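Local atomic coordinates of acyl-CoA dehydrogenase (Mycobacterium thermoresistibile, PDB entry 3PFD), a protein that catalyses the FAD-dependent alpha,beta-dehydrogenation of saturated acyl-CoA thioesters to 2,3-dehydroacyl-CoA, passing the electrons on to an acceptor. Residues Phe336-Ala341 and Gly378-Gln383; Arg309-Ser314 and Ser330-Cys335; Ser96-Pro101 and Gly260-Gly265. All blocks are in the same frame, centred on the assembly; numbering follows the deposited sequence.

Interaction 1: residues Phe336-Ala341 and Gly378-Gln383; sequences FASDVA and GTNQIQ. With FDA (dihydroflavine-adenine dinucleotide), chain B.
Ser338 and Asn380 mark the nearest backbone approach, with CA atoms 8.3 Å apart, where helix 326-352 passes the first turn of helix 380-391 in the C-terminal helical domain of the acyl-CoA dehydrogenase fold. Polar groups bridge the gap. The Asn380 amide nitrogen ND2 donates twice, nearly in its own amide plane: to Ser338 OG at 2.8 Å, an almost straight bond of 163°, and to Asp339 OD1 at 2.8 Å, more bent at 136° and arriving from above the carboxylate plane. The other end of the amide, Asn380 OD1, takes a hydrogen bond from Lys334, so the group is held at both heteroatoms and its rotation is fixed. Asp339 is itself secured by Gln374 and by a salt bridge to Arg384. On the far side of the turn, the N-cap residue Thr379 accepts a weak capping bond from Ile382 N through OG1 and donates from the same oxygen to the adenosine ribose hydroxyl O2B of the reduced flavin, 2.7 Å away. Gln381 bends at its second torsion (chi2 63°), and its amide oxygen, which also accepts a hydrogen bond from Gln350 NE2 of the third subunit, accepts from that ribose hydroxyl: Gln381 OE1 lies 2.9 Å from O2B.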
ATOM      1  N   PHE C 336       7.079  10.890   6.071  1.00 12.68           N
ATOM      2  CA  PHE C 336       5.660  10.779   5.619  1.00 12.41           C
ATOM      3  C   PHE C 336       5.351  11.704   4.434  1.00 11.86           C
ATOM      4  O   PHE C 336       4.800  11.265   3.416  1.00 11.97           O
ATOM      5  CB  PHE C 336       4.695  11.087   6.773  1.00 12.13           C
ATOM      6  CG  PHE C 336       3.233  10.821   6.441  1.00 12.37           C
ATOM      7  CD1 PHE C 336       2.778   9.513   6.226  1.00 12.71           C
ATOM      8  CD2 PHE C 336       2.327  11.870   6.347  1.00 10.29           C
ATOM      9  CE1 PHE C 336       1.435   9.264   5.939  1.00 11.33           C
ATOM     10  CE2 PHE C 336       0.965  11.643   6.072  1.00 11.24           C
ATOM     11  CZ  PHE C 336       0.516  10.333   5.860  1.00 12.52           C
ATOM     12  N   ALA C 337       5.677  12.987   4.563  1.00 11.26           N
ATOM     13  CA  ALA C 337       5.405  13.912   3.451  1.00 11.86           C
ATOM     14  C   ALA C 337       6.048  13.477   2.145  1.00 10.74           C
ATOM     15  O   ALA C 337       5.439  13.596   1.089  1.00 11.02           O
ATOM     16  CB  ALA C 337       5.792  15.353   3.776  1.00 10.15           C
ATOM     17  N   SER C 338       7.276  12.984   2.212  1.00 10.89           N
ATOM     18  CA  SER C 338       7.980  12.600   0.976  1.00 10.80           C
ATOM     19  C   SER C 338       7.389  11.329   0.398  1.00 10.08           C
ATOM     20  O   SER C 338       7.262  11.210  -0.821  1.00 10.36           O
ATOM     21  CB  SER C 338       9.501  12.461   1.197  1.00 10.59           C
ATOM     22  OG  SER C 338       9.787  11.549   2.246  1.00 11.27           O
ATOM     23  N   ASP C 339       7.022  10.380   1.259  1.00 10.32           N
ATOM     24  CA  ASP C 339       6.283   9.202   0.794  1.00  9.97           C
ATOM     25  C   ASP C 339       4.970   9.628   0.139  1.00  9.71           C
ATOM     26  O   ASP C 339       4.600   9.115  -0.924  1.00  9.29           O
ATOM     27  CB  ASP C 339       6.021   8.184   1.921  1.00 11.13           C
ATOM     28  CG  ASP C 339       7.274   7.445   2.347  1.00 11.05           C
ATOM     29  OD1 ASP C 339       8.301   7.567   1.675  1.00 13.54           O
ATOM     30  OD2 ASP C 339       7.246   6.751   3.363  1.00 11.14           O
ATOM     31  N   VAL C 340       4.271  10.580   0.762  1.00  9.36           N
ATOM     32  CA  VAL C 340       2.994  11.059   0.212  1.00  9.15           C
ATOM     33  C   VAL C 340       3.200  11.687  -1.209  1.00 10.01           C
ATOM     34  O   VAL C 340       2.479  11.361  -2.172  1.00  9.79           O
ATOM     35  CB  VAL C 340       2.293  11.999   1.204  1.00  9.29           C
ATOM     36  CG1 VAL C 340       1.170  12.787   0.534  1.00  9.42           C
ATOM     37  CG2 VAL C 340       1.670  11.187   2.399  1.00  9.32           C
ATOM     38  N   ALA C 341       4.221  12.545  -1.323  1.00  9.43           N
ATOM     39  CA  ALA C 341       4.537  13.223  -2.582  1.00  9.51           C
ATOM     40  C   ALA C 341       4.827  12.238  -3.699  1.00  9.19           C
ATOM     41  O   ALA C 341       4.422  12.461  -4.809  1.00  9.30           O
ATOM     42  CB  ALA C 341       5.715  14.164  -2.398  1.00  9.27           C
ATOM     43  N   GLY C 378      18.675  12.901   4.794  1.00 16.99           N
ATOM     44  CA  GLY C 378      18.449  11.618   5.476  1.00 16.48           C
ATOM     45  C   GLY C 378      17.489  10.795   4.618  1.00 15.47           C
ATOM     46  O   GLY C 378      16.331  11.184   4.457  1.00 15.31           O
ATOM     47  N   THR C 379      17.957   9.689   4.040  1.00 14.39           N
ATOM     48  CA  THR C 379      17.047   8.846   3.263  1.00 14.07           C
ATOM     49  C   THR C 379      15.892   8.441   4.171  1.00 13.00           C
ATOM     50  O   THR C 379      16.046   8.480   5.385  1.00 13.49           O
ATOM     51  CB  THR C 379      17.700   7.578   2.761  1.00 14.31           C
ATOM     52  OG1 THR C 379      18.032   6.748   3.877  1.00 12.88           O
ATOM     53  CG2 THR C 379      18.966   7.896   1.892  1.00 14.31           C
ATOM     54  N   ASN C 380      14.759   8.056   3.591  1.00 12.23           N
ATOM     55  CA  ASN C 380      13.635   7.600   4.409  1.00 11.73           C
ATOM     56  C   ASN C 380      13.927   6.358   5.234  1.00 11.22           C
ATOM     57  O   ASN C 380      13.282   6.191   6.240  1.00 12.12           O
ATOM     58  CB  ASN C 380      12.330   7.486   3.595  1.00 11.13           C
ATOM     59  CG  ASN C 380      11.775   8.867   3.233  1.00  9.97           C
ATOM     60  OD1 ASN C 380      12.385   9.860   3.562  1.00  9.90           O
ATOM     61  ND2 ASN C 380      10.628   8.923   2.545  1.00 10.19           N
ATOM     62  N   GLN C 381      14.892   5.514   4.831  1.00 10.98           N
ATOM     63  CA  GLN C 381      15.323   4.373   5.695  1.00 11.73           C
ATOM     64  C   GLN C 381      15.987   4.887   6.992  1.00 12.00           C
ATOM     65  O   GLN C 381      15.711   4.402   8.079  1.00 12.84           O
ATOM     66  CB  GLN C 381      16.293   3.438   4.936  1.00 11.43           C
ATOM     67  CG  GLN C 381      15.624   2.630   3.787  1.00 11.89           C
ATOM     68  CD  GLN C 381      15.076   3.552   2.692  1.00 13.19           C
ATOM     69  OE1 GLN C 381      15.809   4.403   2.183  1.00 13.20           O
ATOM     70  NE2 GLN C 381      13.770   3.426   2.368  1.00 10.11           N
ATOM     71  N   ILE C 382      16.889   5.843   6.851  1.00 12.19           N
ATOM     72  CA  ILE C 382      17.525   6.516   7.992  1.00 13.37           C
ATOM     73  C   ILE C 382      16.447   7.221   8.858  1.00 13.07           C
ATOM     74  O   ILE C 382      16.537   7.194  10.072  1.00 13.66           O
ATOM     75  CB  ILE C 382      18.608   7.499   7.492  1.00 13.84           C
ATOM     76  CG1 ILE C 382      19.836   6.727   6.943  1.00 16.45           C
ATOM     77  CG2 ILE C 382      19.066   8.509   8.607  1.00 15.33           C
ATOM     78  CD1 ILE C 382      20.430   5.618   7.897  1.00 13.34           C
ATOM     79  N   GLN C 383      15.427   7.821   8.229  1.00 12.40           N
ATOM     80  CA  GLN C 383      14.335   8.440   9.009  1.00 12.64           C
ATOM     81  C   GLN C 383      13.666   7.409   9.932  1.00 12.70           C
ATOM     82  O   GLN C 383      13.370   7.701  11.118  1.00 11.98           O
ATOM     83  CB  GLN C 383      13.303   9.137   8.109  1.00 12.28           C
ATOM     84  CG  GLN C 383      13.869  10.241   7.160  1.00 12.64           C
ATOM     85  CD  GLN C 383      14.639  11.358   7.893  1.00 14.51           C
ATOM     86  OE1 GLN C 383      14.462  11.562   9.082  1.00 16.52           O
ATOM     87  NE2 GLN C 383      15.476  12.097   7.163  1.00 15.84           N
TER
HETATM   88  PA  FDA B 390      23.878   5.500   0.887  1.00 15.52           P
HETATM   89  O1A FDA B 390      24.111   5.949   2.303  1.00 17.32           O
HETATM   90  O2A FDA B 390      24.919   4.691   0.153  1.00 13.27           O
HETATM   91  O5B FDA B 390      22.489   4.682   0.879  1.00 17.36           O
HETATM   92  C5B FDA B 390      22.182   3.673  -0.089  1.00 16.31           C
HETATM   93  C4B FDA B 390      20.920   2.921   0.360  1.00 17.80           C
HETATM   94  O4B FDA B 390      21.179   2.183   1.560  1.00 15.47           O
HETATM   95  C3B FDA B 390      19.773   3.876   0.693  1.00 18.47           C
HETATM   96  O3B FDA B 390      18.545   3.221   0.345  1.00 16.11           O
HETATM   97  C2B FDA B 390      19.854   4.007   2.205  1.00 15.88           C
HETATM   98  O2B FDA B 390      18.598   4.341   2.804  1.00 17.47           O
HETATM   99  C1B FDA B 390      20.301   2.616   2.593  1.00 15.45           C
HETATM  100  N9A FDA B 390      20.933   2.571   3.927  1.00 16.39           N
HETATM  101  C8A FDA B 390      22.125   3.092   4.267  1.00 17.43           C
HETATM  102  N7A FDA B 390      22.367   2.836   5.578  1.00 16.06           N
HETATM  103  C5A FDA B 390      21.307   2.147   6.068  1.00 17.68           C
HETATM  104  C6A FDA B 390      20.996   1.628   7.335  1.00 17.05           C
HETATM  105  N6A FDA B 390      21.861   1.794   8.383  1.00 14.68           N
HETATM  106  N1A FDA B 390      19.821   0.963   7.502  1.00 15.80           N
HETATM  107  C2A FDA B 390      18.975   0.824   6.457  1.00 17.50           C
HETATM  108  N3A FDA B 390      19.243   1.304   5.221  1.00 14.46           N
HETATM  109  C4A FDA B 390      20.401   1.980   5.008  1.00 17.16           C
HETATM  110  N1  FDA B 390      24.537  16.342   1.095  1.00 20.23           N
HETATM  111  C2  FDA B 390      25.168  17.478   1.525  1.00 21.96           C
HETATM  112  O2  FDA B 390      26.150  17.425   2.314  1.00 22.56           O
HETATM  113  N3  FDA B 390      24.743  18.686   1.097  1.00 20.43           N
HETATM  114  C4  FDA B 390      23.695  18.791   0.248  1.00 19.27           C
HETATM  115  O4  FDA B 390      23.368  19.933  -0.116  1.00 17.75           O
HETATM  116  C4X FDA B 390      23.009  17.642  -0.196  1.00 18.25           C
HETATM  117  N5  FDA B 390      22.039  17.715  -1.130  1.00 16.86           N
HETATM  118  C5X FDA B 390      21.780  16.668  -1.932  1.00 16.06           C
HETATM  119  C6  FDA B 390      21.189  16.846  -3.191  1.00 16.75           C
HETATM  120  C7  FDA B 390      21.002  15.743  -4.044  1.00 16.64           C
HETATM  121  C7M FDA B 390      20.356  15.930  -5.400  1.00 16.08           C
HETATM  122  C8  FDA B 390      21.364  14.468  -3.632  1.00 16.47           C
HETATM  123  C8M FDA B 390      21.161  13.254  -4.522  1.00 14.95           C
HETATM  124  C9  FDA B 390      21.937  14.292  -2.386  1.00 14.95           C
HETATM  125  C9A FDA B 390      22.159  15.385  -1.541  1.00 16.51           C
HETATM  126  N10 FDA B 390      22.962  15.233  -0.391  1.00 16.94           N
HETATM  127  C10 FDA B 390      23.458  16.403   0.246  1.00 18.46           C
HETATM  128  C1' FDA B 390      23.471  13.911  -0.019  1.00 15.76           C
HETATM  129  C2' FDA B 390      22.392  13.047   0.648  1.00 17.47           C
HETATM  130  O2' FDA B 390      22.070  13.474   1.991  1.00 19.49           O
HETATM  131  C3' FDA B 390      22.849  11.606   0.578  1.00 17.12           C
HETATM  132  O3' FDA B 390      22.638  11.137  -0.777  1.00 15.07           O
HETATM  133  C4' FDA B 390      22.095  10.704   1.573  1.00 18.60           C
HETATM  134  O4' FDA B 390      22.497  10.996   2.913  1.00 21.74           O
HETATM  135  C5' FDA B 390      22.340   9.224   1.308  1.00 16.96           C
HETATM  136  O5' FDA B 390      23.744   8.993   1.138  1.00 18.76           O
HETATM  137  P   FDA B 390      24.244   8.169  -0.151  1.00 17.77           P
HETATM  138  O1P FDA B 390      23.711   8.869  -1.376  1.00 19.89           O
HETATM  139  O2P FDA B 390      25.728   7.919  -0.016  1.00 18.22           O
HETATM  140  O3P FDA B 390      23.438   6.777  -0.039  1.00 15.51           O

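Interaction 2: residues Arg309-Ser314 and Ser330-Cys335; sequences RLMVYS and SAASKC
An antiparallel but inclined helix pair in the C-terminal helical domain joins Met311 and Val312 of helix 292-321 to Ala332 and Ser333 of helix 326-352, the two short segments running at 148° and their axes approaching to 8.6 Å at the closest. Small residues on the second helix permit the approach: the CA atoms of Val312 and Ser333 lie only 5.0 Å from each other. Ser333 points at the partner helix, and Ser333 CB sits 3.6 Å from Met311 O. The Met311 side chain lies against the second helix. Its CG is 4.0 Å from Ser333 CB, and the bend at the last torsion (chi3 74°) brings the terminal methyl over the Ala332 carbonyl, Met311 CE to Ala332 O being 3.6 Å. The methionine also rests on Ile329 and Phe336 and meets Glu306 of the second subunit, so this flank of the pair adjoins a subunit interface. Val312 packs on Ser333 through CG2 and reaches Ala261 of helix 256-280 and Cys84 of helix 80-91. The buried serine hydroxyl is satisfied within its own helix: with chi1 at 75°, Ser333 OG donates to Ser330 O at 3.0 Å, approaching that oxygen from the same face as Lys334 N.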
ATOM      1  N   ARG C 309       0.820  17.757   5.612  1.00 13.90           N
ATOM      2  CA  ARG C 309       0.970  19.204   5.876  1.00 14.07           C
ATOM      3  C   ARG C 309       0.911  19.513   7.392  1.00 14.33           C
ATOM      4  O   ARG C 309       1.810  20.168   7.943  1.00 14.45           O
ATOM      5  CB  ARG C 309      -0.071  20.030   5.085  1.00 13.52           C
ATOM      6  CG  ARG C 309      -0.016  21.535   5.364  1.00 16.07           C
ATOM      7  CD  ARG C 309      -1.098  22.354   4.634  1.00 16.70           C
ATOM      8  NE  ARG C 309      -0.814  22.462   3.202  1.00 17.68           N
ATOM      9  CZ  ARG C 309      -1.475  21.820   2.235  1.00 17.63           C
ATOM     10  NH1 ARG C 309      -2.488  21.006   2.530  1.00 15.87           N
ATOM     11  NH2 ARG C 309      -1.116  21.996   0.961  1.00 15.32           N
ATOM     12  N   LEU C 310      -0.141  19.038   8.053  1.00 13.96           N
ATOM     13  CA  LEU C 310      -0.295  19.258   9.477  1.00 15.29           C
ATOM     14  C   LEU C 310       0.860  18.697  10.323  1.00 15.51           C
ATOM     15  O   LEU C 310       1.281  19.323  11.311  1.00 15.29           O
ATOM     16  CB  LEU C 310      -1.623  18.673   9.947  1.00 15.85           C
ATOM     17  CG  LEU C 310      -2.796  19.374   9.267  1.00 17.01           C
ATOM     18  CD1 LEU C 310      -4.066  18.530   9.438  1.00 14.95           C
ATOM     19  CD2 LEU C 310      -2.956  20.796   9.868  1.00 18.76           C
ATOM     20  N   MET C 311       1.366  17.524   9.938  1.00 14.55           N
ATOM     21  CA  MET C 311       2.480  16.941  10.666  1.00 14.77           C
ATOM     22  C   MET C 311       3.797  17.716  10.422  1.00 14.24           C
ATOM     23  O   MET C 311       4.606  17.872  11.332  1.00 15.36           O
ATOM     24  CB  MET C 311       2.634  15.454  10.370  1.00 13.56           C
ATOM     25  CG  MET C 311       3.682  14.819  11.285  1.00 13.69           C
ATOM     26  SD  MET C 311       3.436  13.081  11.614  1.00 13.13           S
ATOM     27  CE  MET C 311       3.935  12.343  10.076  1.00 12.40           C
ATOM     28  N   VAL C 312       4.009  18.195   9.201  1.00 14.07           N
ATOM     29  CA  VAL C 312       5.085  19.170   8.957  1.00 14.52           C
ATOM     30  C   VAL C 312       4.986  20.442   9.852  1.00 14.96           C
ATOM     31  O   VAL C 312       5.971  20.824  10.532  1.00 15.15           O
ATOM     32  CB  VAL C 312       5.180  19.552   7.440  1.00 15.11           C
ATOM     33  CG1 VAL C 312       6.078  20.803   7.231  1.00 15.06           C
ATOM     34  CG2 VAL C 312       5.685  18.360   6.636  1.00 14.73           C
ATOM     35  N   TYR C 313       3.815  21.081   9.897  1.00 14.68           N
ATOM     36  CA  TYR C 313       3.703  22.308  10.693  1.00 15.92           C
ATOM     37  C   TYR C 313       3.912  22.039  12.201  1.00 16.94           C
ATOM     38  O   TYR C 313       4.525  22.826  12.902  1.00 16.34           O
ATOM     39  CB  TYR C 313       2.397  23.077  10.443  1.00 16.00           C
ATOM     40  CG  TYR C 313       2.160  23.515   9.014  1.00 16.83           C
ATOM     41  CD1 TYR C 313       3.216  23.571   8.083  1.00 18.04           C
ATOM     42  CD2 TYR C 313       0.886  23.920   8.597  1.00 14.95           C
ATOM     43  CE1 TYR C 313       2.986  23.959   6.758  1.00 18.66           C
ATOM     44  CE2 TYR C 313       0.658  24.321   7.288  1.00 15.87           C
ATOM     45  CZ  TYR C 313       1.708  24.341   6.375  1.00 17.50           C
ATOM     46  OH  TYR C 313       1.471  24.737   5.065  1.00 17.40           O
ATOM     47  N   SER C 314       3.386  20.908  12.667  1.00 17.37           N
ATOM     48  CA  SER C 314       3.545  20.477  14.033  1.00 18.57           C
ATOM     49  C   SER C 314       5.027  20.247  14.411  1.00 18.67           C
ATOM     50  O   SER C 314       5.519  20.752  15.429  1.00 19.21           O
ATOM     51  CB  SER C 314       2.727  19.205  14.235  1.00 18.54           C
ATOM     52  OG  SER C 314       2.597  18.956  15.609  1.00 22.81           O
ATOM     53  N   SER C 330      10.340  15.160  13.755  1.00 17.49           N
ATOM     54  CA  SER C 330      10.946  15.772  12.567  1.00 17.58           C
ATOM     55  C   SER C 330      11.241  14.720  11.463  1.00 15.98           C
ATOM     56  O   SER C 330      10.943  14.969  10.293  1.00 14.55           O
ATOM     57  CB  SER C 330      12.143  16.663  12.906  1.00 18.18           C
ATOM     58  OG  SER C 330      13.294  15.904  13.152  1.00 23.01           O
ATOM     59  N   ALA C 331      11.747  13.544  11.870  1.00 15.13           N
ATOM     60  CA  ALA C 331      11.963  12.386  10.971  1.00 14.22           C
ATOM     61  C   ALA C 331      10.633  11.903  10.389  1.00 13.82           C
ATOM     62  O   ALA C 331      10.540  11.647   9.191  1.00 13.49           O
ATOM     63  CB  ALA C 331      12.656  11.242  11.706  1.00 13.57           C
ATOM     64  N   ALA C 332       9.621  11.766  11.250  1.00 13.07           N
ATOM     65  CA  ALA C 332       8.266  11.379  10.823  1.00 13.00           C
ATOM     66  C   ALA C 332       7.712  12.305   9.751  1.00 12.81           C
ATOM     67  O   ALA C 332       7.225  11.841   8.726  1.00 12.72           O
ATOM     68  CB  ALA C 332       7.271  11.324  12.043  1.00 12.14           C
ATOM     69  N   SER C 333       7.782  13.608   9.998  1.00 12.99           N
ATOM     70  CA  SER C 333       7.164  14.592   9.108  1.00 13.82           C
ATOM     71  C   SER C 333       7.824  14.637   7.730  1.00 13.59           C
ATOM     72  O   SER C 333       7.141  14.749   6.694  1.00 13.16           O
ATOM     73  CB  SER C 333       7.182  15.985   9.740  1.00 13.82           C
ATOM     74  OG  SER C 333       8.467  16.566   9.696  1.00 14.41           O
ATOM     75  N   LYS C 334       9.146  14.507   7.725  1.00 12.94           N
ATOM     76  CA  LYS C 334       9.904  14.445   6.480  1.00 12.54           C
ATOM     77  C   LYS C 334       9.631  13.112   5.726  1.00 12.64           C
ATOM     78  O   LYS C 334       9.331  13.120   4.515  1.00 12.64           O
ATOM     79  CB  LYS C 334      11.403  14.680   6.751  1.00 12.35           C
ATOM     80  CG  LYS C 334      12.316  14.889   5.478  1.00 12.85           C
ATOM     81  CD  LYS C 334      12.665  13.532   4.829  1.00 13.94           C
ATOM     82  CE  LYS C 334      13.883  13.594   3.921  1.00 13.10           C
ATOM     83  NZ  LYS C 334      14.059  12.302   3.143  1.00 13.99           N
ATOM     84  N   CYS C 335       9.720  11.985   6.443  1.00 11.85           N
ATOM     85  CA  CYS C 335       9.502  10.666   5.837  1.00 12.81           C
ATOM     86  C   CYS C 335       8.085  10.544   5.270  1.00 12.48           C
ATOM     87  O   CYS C 335       7.908  10.165   4.112  1.00 12.93           O
ATOM     88  CB  CYS C 335       9.763   9.530   6.857  1.00 11.82           C
ATOM     89  SG  CYS C 335       9.678   7.864   6.163  0.96 13.53           S
TER

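Interaction 3: residues Ser96-Pro101 and Gly260-Gly265; sequences SASLIP and GAQAVG
Gln262 lays the end of its side chain obliquely across Leu99, its amide nitrogen NE2 3.5 Å from the methyl CD2 of Leu99. The contact joins helix 95-114 of the N-terminal helical domain to helix 256-280 of the C-terminal helical domain, the two all-helical parts of the acyl-CoA dehydrogenase fold between which, along the chain, the beta-strand domain is inserted. With the CA atoms of Ser98 and Gln262 7.0 Å apart, the two helices meet here mainly through the glutamine side chain. Its CG lies anti to the backbone N (chi1 177°) and the chain continues extended, which carries the amide to the other helix. There NE2 donates to Ser98 OG at 2.8 Å with an angle of 155° at the hydrogen, the hydroxyl being tilted somewhat from the amide plane. The opposite end of the amide is held too, since Gln262 OE1 is hydrogen-bonded to Tyr376 OH; both heteroatoms of this buried group thus have partners, and its orientation is set. Tyr376 touches Leu99 as well, so glutamine, leucine and tyrosine form one packed cluster, with the side chain of Leu99 about 7 Å from the bound flavin cofactor. Ala91 of helix 80-91 borders both Ser98 and Gln262. From Leu99 on, helix 95-114 tightens: Leu99 N and Ile100 N bond three residues back, the latter to Ala97 O at 3.0 Å, and the helix is kinked at Ile100-Pro101, proline having no N-H. Ser98 OG, besides accepting from the glutamine, is hydrogen-bonded to the carbonyl oxygen of Cys95.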
ATOM      1  N   SER C  96      13.223  23.067  -7.756  1.00 15.46           N
ATOM      2  CA  SER C  96      14.596  23.623  -7.742  1.00 16.11           C
ATOM      3  C   SER C  96      14.646  24.991  -7.064  1.00 15.79           C
ATOM      4  O   SER C  96      15.539  25.266  -6.274  1.00 16.40           O
ATOM      5  CB  SER C  96      15.222  23.678  -9.129  1.00 15.16           C
ATOM      6  OG  SER C  96      15.296  22.382  -9.705  1.00 15.79           O
ATOM      7  N   ALA C  97      13.688  25.848  -7.396  1.00 16.52           N
ATOM      8  CA  ALA C  97      13.585  27.170  -6.795  1.00 16.41           C
ATOM      9  C   ALA C  97      13.385  27.113  -5.283  1.00 16.08           C
ATOM     10  O   ALA C  97      13.975  27.924  -4.550  1.00 16.05           O
ATOM     11  CB  ALA C  97      12.453  27.984  -7.476  1.00 15.96           C
ATOM     12  N   SER C  98      12.539  26.173  -4.819  1.00 15.98           N
ATOM     13  CA  SER C  98      12.276  26.000  -3.384  1.00 16.30           C
ATOM     14  C   SER C  98      13.553  25.730  -2.577  1.00 16.63           C
ATOM     15  O   SER C  98      13.618  26.018  -1.381  1.00 16.82           O
ATOM     16  CB  SER C  98      11.215  24.892  -3.115  1.00 15.35           C
ATOM     17  OG  SER C  98      11.782  23.588  -3.245  1.00 15.31           O
ATOM     18  N   LEU C  99      14.577  25.207  -3.248  1.00 16.42           N
ATOM     19  CA  LEU C  99      15.837  24.905  -2.573  1.00 16.14           C
ATOM     20  C   LEU C  99      16.661  26.163  -2.244  1.00 16.74           C
ATOM     21  O   LEU C  99      17.637  26.087  -1.491  1.00 17.23           O
ATOM     22  CB  LEU C  99      16.644  23.889  -3.397  1.00 15.43           C
ATOM     23  CG  LEU C  99      16.105  22.446  -3.361  1.00 15.72           C
ATOM     24  CD1 LEU C  99      16.705  21.601  -4.484  1.00 15.08           C
ATOM     25  CD2 LEU C  99      16.418  21.808  -2.019  1.00 15.98           C
ATOM     26  N   ILE C 100      16.281  27.311  -2.797  1.00 17.15           N
ATOM     27  CA  ILE C 100      16.927  28.587  -2.414  1.00 17.86           C
ATOM     28  C   ILE C 100      16.600  28.877  -0.943  1.00 17.49           C
ATOM     29  O   ILE C 100      17.523  28.911  -0.090  1.00 18.25           O
ATOM     30  CB  ILE C 100      16.501  29.757  -3.359  1.00 19.00           C
ATOM     31  CG1 ILE C 100      16.955  29.483  -4.802  1.00 18.47           C
ATOM     32  CG2 ILE C 100      16.998  31.128  -2.836  1.00 19.03           C
ATOM     33  CD1 ILE C 100      16.156  30.286  -5.838  1.00 18.45           C
ATOM     34  N   PRO C 101      15.298  29.034  -0.608  1.00 16.42           N
ATOM     35  CA  PRO C 101      15.058  29.205   0.833  1.00 15.70           C
ATOM     36  C   PRO C 101      15.362  27.965   1.675  1.00 15.70           C
ATOM     37  O   PRO C 101      15.775  28.116   2.821  1.00 14.99           O
ATOM     38  CB  PRO C 101      13.570  29.570   0.908  1.00 16.90           C
ATOM     39  CG  PRO C 101      12.955  28.945  -0.359  1.00 14.97           C
ATOM     40  CD  PRO C 101      14.059  29.173  -1.397  1.00 15.57           C
ATOM     41  N   GLY C 260       9.972  18.093   4.347  1.00 14.43           N
ATOM     42  CA  GLY C 260       8.557  17.706   4.402  1.00 13.55           C
ATOM     43  C   GLY C 260       7.683  18.744   3.718  1.00 14.44           C
ATOM     44  O   GLY C 260       6.804  18.403   2.892  1.00 13.77           O
ATOM     45  N   ALA C 261       7.901  20.018   4.063  1.00 14.52           N
ATOM     46  CA  ALA C 261       7.099  21.118   3.503  1.00 14.82           C
ATOM     47  C   ALA C 261       7.257  21.216   1.993  1.00 14.68           C
ATOM     48  O   ALA C 261       6.302  21.492   1.254  1.00 14.95           O
ATOM     49  CB  ALA C 261       7.481  22.465   4.169  1.00 14.95           C
ATOM     50  N   GLN C 262       8.488  21.039   1.536  1.00 14.92           N
ATOM     51  CA  GLN C 262       8.760  20.982   0.102  1.00 15.09           C
ATOM     52  C   GLN C 262       7.922  19.883  -0.598  1.00 14.20           C
ATOM     53  O   GLN C 262       7.301  20.102  -1.660  1.00 13.18           O
ATOM     54  CB  GLN C 262      10.262  20.742  -0.118  1.00 15.03           C
ATOM     55  CG  GLN C 262      10.683  20.596  -1.573  1.00 15.65           C
ATOM     56  CD  GLN C 262      12.159  20.300  -1.680  1.00 17.38           C
ATOM     57  OE1 GLN C 262      12.590  19.177  -1.455  1.00 16.77           O
ATOM     58  NE2 GLN C 262      12.950  21.322  -1.985  1.00 17.10           N
ATOM     59  N   ALA C 263       7.936  18.708   0.012  1.00 13.45           N
ATOM     60  CA  ALA C 263       7.233  17.556  -0.523  1.00 13.66           C
ATOM     61  C   ALA C 263       5.734  17.833  -0.507  1.00 13.20           C
ATOM     62  O   ALA C 263       5.030  17.509  -1.472  1.00 13.39           O
ATOM     63  CB  ALA C 263       7.559  16.310   0.283  1.00 12.75           C
ATOM     64  N   VAL C 264       5.242  18.433   0.575  1.00 13.63           N
ATOM     65  CA  VAL C 264       3.812  18.804   0.656  1.00 12.61           C
ATOM     66  C   VAL C 264       3.487  19.734  -0.532  1.00 13.18           C
ATOM     67  O   VAL C 264       2.501  19.528  -1.232  1.00 12.83           O
ATOM     68  CB  VAL C 264       3.443  19.464   2.038  1.00 12.79           C
ATOM     69  CG1 VAL C 264       2.028  20.132   2.012  1.00 10.67           C
ATOM     70  CG2 VAL C 264       3.475  18.438   3.192  1.00 12.22           C
ATOM     71  N   GLY C 265       4.337  20.750  -0.755  1.00 12.95           N
ATOM     72  CA  GLY C 265       4.144  21.712  -1.861  1.00 13.39           C
ATOM     73  C   GLY C 265       4.104  21.045  -3.230  1.00 12.92           C
ATOM     74  O   GLY C 265       3.155  21.259  -4.012  1.00 14.42           O
TER

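Overall arrangement
Helix 326-352 carries both interaction 1 and interaction 2, whose centres lie about 10 Å apart. Lys334 joins them: its NZ is 2.9 Å from Gly378 O, which ties the helix pair to the turn that binds the flavin's adenosine ribose. The centre of interaction 3 is about 14 Å from those of interactions 1 and 2, but its segment 260-265 packs against both. Ala337 CB sits 3.3 Å from Gly260 O, and Val312 CG2 lies 3.6 Å from Gly260 C, so the backbone of Gly260 touches both helix 326-352 and helix 292-321. Interaction 1 alone of the three holds residues of the flavin pocket. Interactions 1 and 2 both touch the second subunit, interaction 1 also the third, whereas no other chain touches interaction 3.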